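PDB 6D1P: glycosyl hydrolases family 2, sugar binding domain protein from Bacteroides uniformis str. 3978 T3 ii, which probably hydrolyses O-glycosidic bonds as a family 2 beta-glucuronidase of a gut bacterium. Local coordinates for residues Gln274-His279 with Gly380-Glu385; Phe360-His365 with Trp384-Trp389. All coordinates share one frame; numbering follows the deposited sequence.

In the fold
Strand 382-386 is common to both contacts, and the segments overlap in W384 and E385, which act in contact 2. Along the chain the loop 274-279 comes first, then strand 360-362 with its following turn, then helix 370-379, and finally the shared strand. Contact 1 sits at the N-terminal end of that strand, where the family 2 domain that precedes the TIM barrel domain rests against it. Contact 2, with its centre about 15 Å from that of contact 1, pairs the strand with its parallel neighbour 360-362 and runs on past their C-terminal ends. L382 and F360 touch between the two. One barrel strand thus links the domain interface to the polar cluster around E386 at its C-terminal end.

Contact 1: Gln274-His279 with Gly380-Glu385; sequences QLWSPH and GLLVWE
W276 and L382 pack side by side in opposite directions: the indole brings the rim of its six-membered ring to the leucine, with W276 CZ3 3.6 Å from L382 CD2. That reach follows from W276 CG standing anti to its backbone N (chi1 -173°). The other branch of the leucine, CD1, meets P278 CG at 3.8 Å, so the isobutyl group is forked between indole and proline. Packing is tightest at G380, just past the end of a helix. G380 O lies 3.3 Å from P278 CB, and G380 CA makes a CA-H...O contact of 3.5 Å with P278 O. A side chain at G380 would run into that same P278 oxygen, and the positive phi of 101° suits glycine as well. The loose side lies at the outer part of the loop, where S277 turns its side chain away to bond S280 N and H279 is solvent-exposed. The polar edge of the indole is taken up elsewhere, NE1 donating to D377 O of helix 370-379. K354 of helix 343-356 bonds G380 O, while L382 also packs on F360 and I421 of the two strands flanking its own, so the loop covers the N-terminal end of this part of the barrel.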
ATOM      1  N   GLN A 274      52.519   4.422 -15.696  1.00 45.41           N
ATOM      2  CA  GLN A 274      51.612   5.552 -15.545  1.00 45.56           C
ATOM      3  C   GLN A 274      50.811   5.388 -14.262  1.00 38.99           C
ATOM      4  O   GLN A 274      50.213   4.340 -14.025  1.00 34.45           O
ATOM      5  CB  GLN A 274      50.666   5.642 -16.740  1.00 43.99           C
ATOM      6  CG  GLN A 274      51.291   6.161 -18.010  1.00 51.85           C
ATOM      7  CD  GLN A 274      50.302   6.955 -18.846  1.00 53.73           C
ATOM      8  OE1 GLN A 274      49.895   6.520 -19.929  1.00 49.24           O
ATOM      9  NE2 GLN A 274      49.906   8.130 -18.341  1.00 45.50           N
ATOM     10  N   LEU A 275      50.798   6.422 -13.436  1.00 39.00           N
ATOM     11  CA  LEU A 275      50.168   6.337 -12.129  1.00 37.41           C
ATOM     12  C   LEU A 275      48.707   6.780 -12.186  1.00 39.15           C
ATOM     13  O   LEU A 275      48.388   7.821 -12.777  1.00 35.01           O
ATOM     14  CB  LEU A 275      50.938   7.187 -11.126  1.00 33.90           C
ATOM     15  CG  LEU A 275      52.384   6.738 -10.905  1.00 39.41           C
ATOM     16  CD1 LEU A 275      53.043   7.628  -9.865  1.00 40.52           C
ATOM     17  CD2 LEU A 275      52.444   5.285 -10.485  1.00 37.63           C
ATOM     18  N   TRP A 276      47.823   5.995 -11.560  1.00 36.23           N
ATOM     19  CA  TRP A 276      46.444   6.430 -11.355  1.00 35.90           C
ATOM     20  C   TRP A 276      46.358   7.353 -10.144  1.00 32.23           C
ATOM     21  O   TRP A 276      46.895   7.050  -9.078  1.00 34.14           O
ATOM     22  CB  TRP A 276      45.517   5.231 -11.159  1.00 36.99           C
ATOM     23  CG  TRP A 276      44.036   5.586 -11.111  1.00 34.01           C
ATOM     24  CD1 TRP A 276      43.145   5.497 -12.142  1.00 32.39           C
ATOM     25  CD2 TRP A 276      43.289   6.076  -9.980  1.00 33.88           C
ATOM     26  NE1 TRP A 276      41.894   5.901 -11.728  1.00 33.48           N
ATOM     27  CE2 TRP A 276      41.952   6.258 -10.408  1.00 30.94           C
ATOM     28  CE3 TRP A 276      43.616   6.365  -8.647  1.00 31.57           C
ATOM     29  CZ2 TRP A 276      40.948   6.718  -9.556  1.00 30.88           C
ATOM     30  CZ3 TRP A 276      42.620   6.825  -7.801  1.00 33.93           C
ATOM     31  CH2 TRP A 276      41.295   6.993  -8.258  1.00 33.16           C
ATOM     32  N   SER A 277      45.672   8.469 -10.311  1.00 33.40           N
ATOM     33  CA  SER A 277      45.341   9.365  -9.213  1.00 35.29           C
ATOM     34  C   SER A 277      44.046  10.074  -9.575  1.00 33.97           C
ATOM     35  O   SER A 277      43.574   9.975 -10.713  1.00 31.58           O
ATOM     36  CB  SER A 277      46.458  10.380  -8.954  1.00 31.06           C
ATOM     37  OG  SER A 277      46.443  11.399  -9.945  1.00 34.96           O
ATOM     38  N   PRO A 278      43.428  10.777  -8.621  1.00 34.79           N
ATOM     39  CA  PRO A 278      42.259  11.601  -8.987  1.00 33.15           C
ATOM     40  C   PRO A 278      42.578  12.634 -10.045  1.00 36.10           C
ATOM     41  O   PRO A 278      41.811  12.795 -11.006  1.00 33.11           O
ATOM     42  CB  PRO A 278      41.860  12.254  -7.656  1.00 30.90           C
ATOM     43  CG  PRO A 278      42.244  11.217  -6.635  1.00 34.39           C
ATOM     44  CD  PRO A 278      43.519  10.568  -7.165  1.00 32.15           C
ATOM     45  N   HIS A 279      43.710  13.332  -9.886  1.00 39.47           N
ATOM     46  CA  HIS A 279      44.121  14.350 -10.847  1.00 36.28           C
ATOM     47  C   HIS A 279      44.375  13.742 -12.219  1.00 34.75           C
ATOM     48  O   HIS A 279      44.061  14.355 -13.243  1.00 33.27           O
ATOM     49  CB  HIS A 279      45.369  15.057 -10.323  1.00 44.28           C
ATOM     50  CG  HIS A 279      46.002  15.991 -11.304  1.00 44.02           C
ATOM     51  ND1 HIS A 279      45.587  17.296 -11.464  1.00 48.70           N
ATOM     52  CD2 HIS A 279      47.031  15.814 -12.169  1.00 45.43           C
ATOM     53  CE1 HIS A 279      46.332  17.882 -12.386  1.00 48.39           C
ATOM     54  NE2 HIS A 279      47.217  17.005 -12.830  1.00 42.18           N
ATOM     55  N   GLY A 380      38.365   9.961 -11.688  1.00 27.00           N
ATOM     56  CA  GLY A 380      39.371  10.293 -10.706  1.00 30.08           C
ATOM     57  C   GLY A 380      38.778  10.646  -9.365  1.00 29.68           C
ATOM     58  O   GLY A 380      38.804  11.805  -8.940  1.00 27.11           O
ATOM     59  N   LEU A 381      38.238   9.634  -8.686  1.00 31.88           N
ATOM     60  CA  LEU A 381      37.678   9.795  -7.352  1.00 28.34           C
ATOM     61  C   LEU A 381      38.120   8.611  -6.520  1.00 25.00           C
ATOM     62  O   LEU A 381      37.825   7.464  -6.872  1.00 29.44           O
ATOM     63  CB  LEU A 381      36.146   9.871  -7.386  1.00 29.20           C
ATOM     64  CG  LEU A 381      35.539  11.103  -8.053  1.00 31.71           C
ATOM     65  CD1 LEU A 381      34.001  11.031  -8.024  1.00 30.05           C
ATOM     66  CD2 LEU A 381      36.024  12.382  -7.385  1.00 25.63           C
ATOM     67  N   LEU A 382      38.826   8.886  -5.430  1.00 23.96           N
ATOM     68  CA  LEU A 382      39.131   7.835  -4.478  1.00 26.57           C
ATOM     69  C   LEU A 382      37.851   7.422  -3.748  1.00 25.22           C
ATOM     70  O   LEU A 382      36.908   8.211  -3.623  1.00 22.53           O
ATOM     71  CB  LEU A 382      40.210   8.307  -3.502  1.00 23.68           C
ATOM     72  CG  LEU A 382      41.613   8.374  -4.116  1.00 26.73           C
ATOM     73  CD1 LEU A 382      42.500   9.287  -3.320  1.00 22.83           C
ATOM     74  CD2 LEU A 382      42.212   6.987  -4.194  1.00 21.90           C
ATOM     75  N   VAL A 383      37.827   6.178  -3.251  1.00 21.96           N
ATOM     76  CA  VAL A 383      36.596   5.547  -2.776  1.00 24.21           C
ATOM     77  C   VAL A 383      36.788   4.893  -1.412  1.00 28.33           C
ATOM     78  O   VAL A 383      37.774   4.173  -1.187  1.00 24.56           O
ATOM     79  CB  VAL A 383      36.075   4.499  -3.772  1.00 25.68           C
ATOM     80  CG1 VAL A 383      34.882   3.771  -3.174  1.00 22.64           C
ATOM     81  CG2 VAL A 383      35.718   5.163  -5.105  1.00 24.39           C
ATOM     82  N   TRP A 384      35.825   5.150  -0.512  1.00 29.27           N
ATOM     83  CA  TRP A 384      35.567   4.399   0.712  1.00 21.12           C
ATOM     84  C   TRP A 384      34.221   3.712   0.502  1.00 28.01           C
ATOM     85  O   TRP A 384      33.205   4.383   0.304  1.00 27.26           O
ATOM     86  CB  TRP A 384      35.557   5.349   1.924  1.00 23.83           C
ATOM     87  CG  TRP A 384      34.953   4.885   3.288  1.00 26.77           C
ATOM     88  CD1 TRP A 384      34.055   3.873   3.501  1.00 25.84           C
ATOM     89  CD2 TRP A 384      35.199   5.469   4.590  1.00 27.12           C
ATOM     90  NE1 TRP A 384      33.740   3.782   4.839  1.00 29.74           N
ATOM     91  CE2 TRP A 384      34.421   4.748   5.529  1.00 29.79           C
ATOM     92  CE3 TRP A 384      35.998   6.522   5.050  1.00 21.04           C
ATOM     93  CZ2 TRP A 384      34.425   5.049   6.903  1.00 23.29           C
ATOM     94  CZ3 TRP A 384      35.987   6.832   6.395  1.00 20.53           C
ATOM     95  CH2 TRP A 384      35.213   6.092   7.316  1.00 23.65           C
ATOM     96  N   GLU A 385      34.211   2.386   0.516  1.00 27.14           N
ATOM     97  CA  GLU A 385      32.973   1.630   0.375  1.00 25.39           C
ATOM     98  C   GLU A 385      32.862   0.680   1.561  1.00 25.36           C
ATOM     99  O   GLU A 385      33.845   0.019   1.917  1.00 26.13           O
ATOM    100  CB  GLU A 385      32.956   0.860  -0.955  1.00 24.19           C
ATOM    101  CG  GLU A 385      31.567   0.577  -1.509  1.00 22.53           C
ATOM    102  CD  GLU A 385      31.592  -0.273  -2.778  1.00 28.42           C
ATOM    103  OE1 GLU A 385      30.598  -0.240  -3.544  1.00 25.19           O
ATOM    104  OE2 GLU A 385      32.603  -0.988  -3.011  1.00 28.22           O
TER

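Contact 2: Phe360-His365 with Trp384-Trp389; sequences FIRLGH and WEEIPW
R362 and W384 both hold CG anti to the backbone N (chi1 177° and 164°), which lays the two side chains alongside each other, while E386 takes the crowded position between N and carbonyl carbon (chi1 68°) and swings its carboxylate in to meet the arginine. The frame is a parallel beta-alpha-beta unit of the TIM barrel, strands 360-362 and 382-386 paired through W384 N to I361 O and L363 N to W384 O. R362 extends over the indole, its CD centred 3.5 Å above the five-membered ring of W384 in a CH-pi contact. Beyond it the guanidinium grips E386 side-on: R362 NE reaches E386 OE1 at 2.8 Å from above the carboxylate plane, whereas NH2 meets the syn lone pair of that same oxygen at 3.1 Å. W384 NE1 adds a weak bond to OE1. Replacing E386 with an alanine would probably leave the R362 guanidinium without this mate and H365 freer to turn. R362 NH1 bonds E512 and H329, and E385 is held by H414 and Q368. E386 N donates to water 1, which also lies 2.9 Å from G364 O. H365 NE2 hydrogen-bonds a glycerol, probably from the crystallisation liquor, which may mark a pocket at this end of the strands. Through its other nitrogen, ND1, the H365 imidazole donates to E386 OE2 at 2.7 Å, the oxygen lying close to the ring plane.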
ATOM      1  N   PHE A 360      37.329  12.466  -3.657  1.00 25.88           N
ATOM      2  CA  PHE A 360      37.150  11.394  -2.699  1.00 23.82           C
ATOM      3  C   PHE A 360      35.661  11.247  -2.418  1.00 25.50           C
ATOM      4  O   PHE A 360      34.945  12.245  -2.317  1.00 22.89           O
ATOM      5  CB  PHE A 360      37.936  11.721  -1.418  1.00 24.67           C
ATOM      6  CG  PHE A 360      37.982  10.602  -0.410  1.00 23.74           C
ATOM      7  CD1 PHE A 360      38.110   9.285  -0.814  1.00 22.20           C
ATOM      8  CD2 PHE A 360      37.938  10.880   0.947  1.00 22.86           C
ATOM      9  CE1 PHE A 360      38.173   8.253   0.119  1.00 24.54           C
ATOM     10  CE2 PHE A 360      38.001   9.858   1.883  1.00 24.47           C
ATOM     11  CZ  PHE A 360      38.112   8.542   1.470  1.00 22.64           C
ATOM     12  N   ILE A 361      35.192  10.012  -2.290  1.00 23.67           N
ATOM     13  CA  ILE A 361      33.782   9.807  -2.002  1.00 23.41           C
ATOM     14  C   ILE A 361      33.613   8.534  -1.180  1.00 24.57           C
ATOM     15  O   ILE A 361      34.264   7.513  -1.435  1.00 23.98           O
ATOM     16  CB  ILE A 361      32.954   9.771  -3.304  1.00 24.40           C
ATOM     17  CG1 ILE A 361      31.451   9.692  -2.987  1.00 23.42           C
ATOM     18  CG2 ILE A 361      33.427   8.632  -4.221  1.00 19.75           C
ATOM     19  CD1 ILE A 361      30.567   9.928  -4.218  1.00 22.55           C
ATOM     20  N   ARG A 362      32.747   8.620  -0.172  1.00 22.40           N
ATOM     21  CA  ARG A 362      32.242   7.465   0.556  1.00 24.92           C
ATOM     22  C   ARG A 362      30.846   7.143   0.034  1.00 21.76           C
ATOM     23  O   ARG A 362      29.970   8.009   0.026  1.00 21.28           O
ATOM     24  CB  ARG A 362      32.220   7.744   2.063  1.00 23.14           C
ATOM     25  CG  ARG A 362      31.636   6.632   2.944  1.00 24.80           C
ATOM     26  CD  ARG A 362      31.921   6.955   4.413  1.00 22.60           C
ATOM     27  NE  ARG A 362      31.165   6.158   5.388  1.00 22.55           N
ATOM     28  CZ  ARG A 362      30.319   6.671   6.279  1.00 21.53           C
ATOM     29  NH1 ARG A 362      30.070   7.983   6.308  1.00 19.74           N
ATOM     30  NH2 ARG A 362      29.716   5.871   7.142  1.00 20.12           N
ATOM     31  N   LEU A 363      30.645   5.898  -0.394  1.00 23.41           N
ATOM     32  CA  LEU A 363      29.469   5.510  -1.177  1.00 23.73           C
ATOM     33  C   LEU A 363      28.297   5.104  -0.273  1.00 22.38           C
ATOM     34  O   LEU A 363      27.789   3.984  -0.333  1.00 20.70           O
ATOM     35  CB  LEU A 363      29.838   4.380  -2.133  1.00 20.41           C
ATOM     36  CG  LEU A 363      30.944   4.703  -3.150  1.00 27.13           C
ATOM     37  CD1 LEU A 363      31.241   3.496  -4.026  1.00 25.88           C
ATOM     38  CD2 LEU A 363      30.558   5.907  -4.008  1.00 23.27           C
ATOM     39  N   GLY A 364      27.838   6.059   0.530  1.00 20.66           N
ATOM     40  CA  GLY A 364      26.760   5.757   1.440  1.00 21.28           C
ATOM     41  C   GLY A 364      27.175   4.665   2.407  1.00 26.78           C
ATOM     42  O   GLY A 364      28.356   4.518   2.753  1.00 24.07           O
ATOM     43  N   HIS A 365      26.201   3.844   2.806  1.00 20.33           N
ATOM     44  CA  HIS A 365      26.423   2.818   3.810  1.00 23.18           C
ATOM     45  C   HIS A 365      26.302   1.416   3.230  1.00 23.61           C
ATOM     46  O   HIS A 365      25.905   0.479   3.927  1.00 19.83           O
ATOM     47  CB  HIS A 365      25.455   3.010   4.981  1.00 19.15           C
ATOM     48  CG  HIS A 365      25.574   4.346   5.640  1.00 20.31           C
ATOM     49  ND1 HIS A 365      26.786   4.867   6.056  1.00 21.93           N
ATOM     50  CD2 HIS A 365      24.641   5.280   5.941  1.00 19.86           C
ATOM     51  CE1 HIS A 365      26.588   6.053   6.606  1.00 18.21           C
ATOM     52  NE2 HIS A 365      25.296   6.328   6.544  1.00 19.75           N
ATOM     53  N   TRP A 384      35.825   5.150  -0.512  1.00 29.27           N
ATOM     54  CA  TRP A 384      35.567   4.399   0.712  1.00 21.12           C
ATOM     55  C   TRP A 384      34.221   3.712   0.502  1.00 28.01           C
ATOM     56  O   TRP A 384      33.205   4.383   0.304  1.00 27.26           O
ATOM     57  CB  TRP A 384      35.557   5.349   1.924  1.00 23.83           C
ATOM     58  CG  TRP A 384      34.953   4.885   3.288  1.00 26.77           C
ATOM     59  CD1 TRP A 384      34.055   3.873   3.501  1.00 25.84           C
ATOM     60  CD2 TRP A 384      35.199   5.469   4.590  1.00 27.12           C
ATOM     61  NE1 TRP A 384      33.740   3.782   4.839  1.00 29.74           N
ATOM     62  CE2 TRP A 384      34.421   4.748   5.529  1.00 29.79           C
ATOM     63  CE3 TRP A 384      35.998   6.522   5.050  1.00 21.04           C
ATOM     64  CZ2 TRP A 384      34.425   5.049   6.903  1.00 23.29           C
ATOM     65  CZ3 TRP A 384      35.987   6.832   6.395  1.00 20.53           C
ATOM     66  CH2 TRP A 384      35.213   6.092   7.316  1.00 23.65           C
ATOM     67  N   GLU A 385      34.211   2.386   0.516  1.00 27.14           N
ATOM     68  CA  GLU A 385      32.973   1.630   0.375  1.00 25.39           C
ATOM     69  C   GLU A 385      32.862   0.680   1.561  1.00 25.36           C
ATOM     70  O   GLU A 385      33.845   0.019   1.917  1.00 26.13           O
ATOM     71  CB  GLU A 385      32.956   0.860  -0.955  1.00 24.19           C
ATOM     72  CG  GLU A 385      31.567   0.577  -1.509  1.00 22.53           C
ATOM     73  CD  GLU A 385      31.592  -0.273  -2.778  1.00 28.42           C
ATOM     74  OE1 GLU A 385      30.598  -0.240  -3.544  1.00 25.19           O
ATOM     75  OE2 GLU A 385      32.603  -0.988  -3.011  1.00 28.22           O
ATOM     76  N   GLU A 386      31.681   0.626   2.180  1.00 19.38           N
ATOM     77  CA  GLU A 386      31.457  -0.137   3.409  1.00 23.27           C
ATOM     78  C   GLU A 386      30.267  -1.074   3.255  1.00 25.38           C
ATOM     79  O   GLU A 386      29.413  -0.888   2.376  1.00 21.83           O
ATOM     80  CB  GLU A 386      31.197   0.775   4.620  1.00 23.74           C
ATOM     81  CG  GLU A 386      29.873   1.539   4.584  1.00 22.32           C
ATOM     82  CD  GLU A 386      29.857   2.722   5.541  1.00 22.93           C
ATOM     83  OE1 GLU A 386      30.927   3.382   5.709  1.00 26.10           O
ATOM     84  OE2 GLU A 386      28.777   3.014   6.104  1.00 20.42           O
ATOM     85  N   ILE A 387      30.201  -2.066   4.146  1.00 23.61           N
ATOM     86  CA  ILE A 387      29.037  -2.952   4.245  1.00 22.32           C
ATOM     87  C   ILE A 387      27.938  -2.307   5.078  1.00 24.08           C
ATOM     88  O   ILE A 387      28.219  -1.454   5.934  1.00 20.44           O
ATOM     89  CB  ILE A 387      29.402  -4.318   4.843  1.00 24.19           C
ATOM     90  CG1 ILE A 387      30.146  -4.161   6.178  1.00 24.12           C
ATOM     91  CG2 ILE A 387      30.145  -5.157   3.829  1.00 25.11           C
ATOM     92  CD1 ILE A 387      30.054  -5.421   7.052  1.00 20.46           C
ATOM     93  N   PRO A 388      26.668  -2.706   4.883  1.00 26.75           N
ATOM     94  CA  PRO A 388      25.576  -2.009   5.571  1.00 22.31           C
ATOM     95  C   PRO A 388      25.325  -2.502   6.993  1.00 26.14           C
ATOM     96  O   PRO A 388      24.165  -2.603   7.419  1.00 26.34           O
ATOM     97  CB  PRO A 388      24.366  -2.254   4.647  1.00 24.94           C
ATOM     98  CG  PRO A 388      24.702  -3.443   3.847  1.00 20.23           C
ATOM     99  CD  PRO A 388      26.173  -3.679   3.887  1.00 23.25           C
ATOM    100  N   TRP A 389      26.392  -2.805   7.741  1.00 28.37           N
ATOM    101  CA  TRP A 389      26.272  -2.978   9.192  1.00 24.72           C
ATOM    102  C   TRP A 389      26.144  -1.578   9.792  1.00 24.98           C
ATOM    103  O   TRP A 389      27.111  -0.944  10.221  1.00 25.01           O
ATOM    104  CB  TRP A 389      27.458  -3.746   9.767  1.00 23.71           C
ATOM    105  CG  TRP A 389      27.216  -4.166  11.182  1.00 24.96           C
ATOM    106  CD1 TRP A 389      26.010  -4.244  11.811  1.00 23.74           C
ATOM    107  CD2 TRP A 389      28.198  -4.548  12.153  1.00 24.14           C
ATOM    108  NE1 TRP A 389      26.174  -4.653  13.103  1.00 23.36           N
ATOM    109  CE2 TRP A 389      27.508  -4.851  13.341  1.00 27.32           C
ATOM    110  CE3 TRP A 389      29.588  -4.668  12.131  1.00 24.64           C
ATOM    111  CZ2 TRP A 389      28.162  -5.269  14.503  1.00 27.49           C
ATOM    112  CZ3 TRP A 389      30.239  -5.079  13.280  1.00 26.86           C
ATOM    113  CH2 TRP A 389      29.524  -5.375  14.456  1.00 26.33           C
TER
HETATM  114  O   HOH W   1      29.740   2.543   1.098  1.00 18.83           O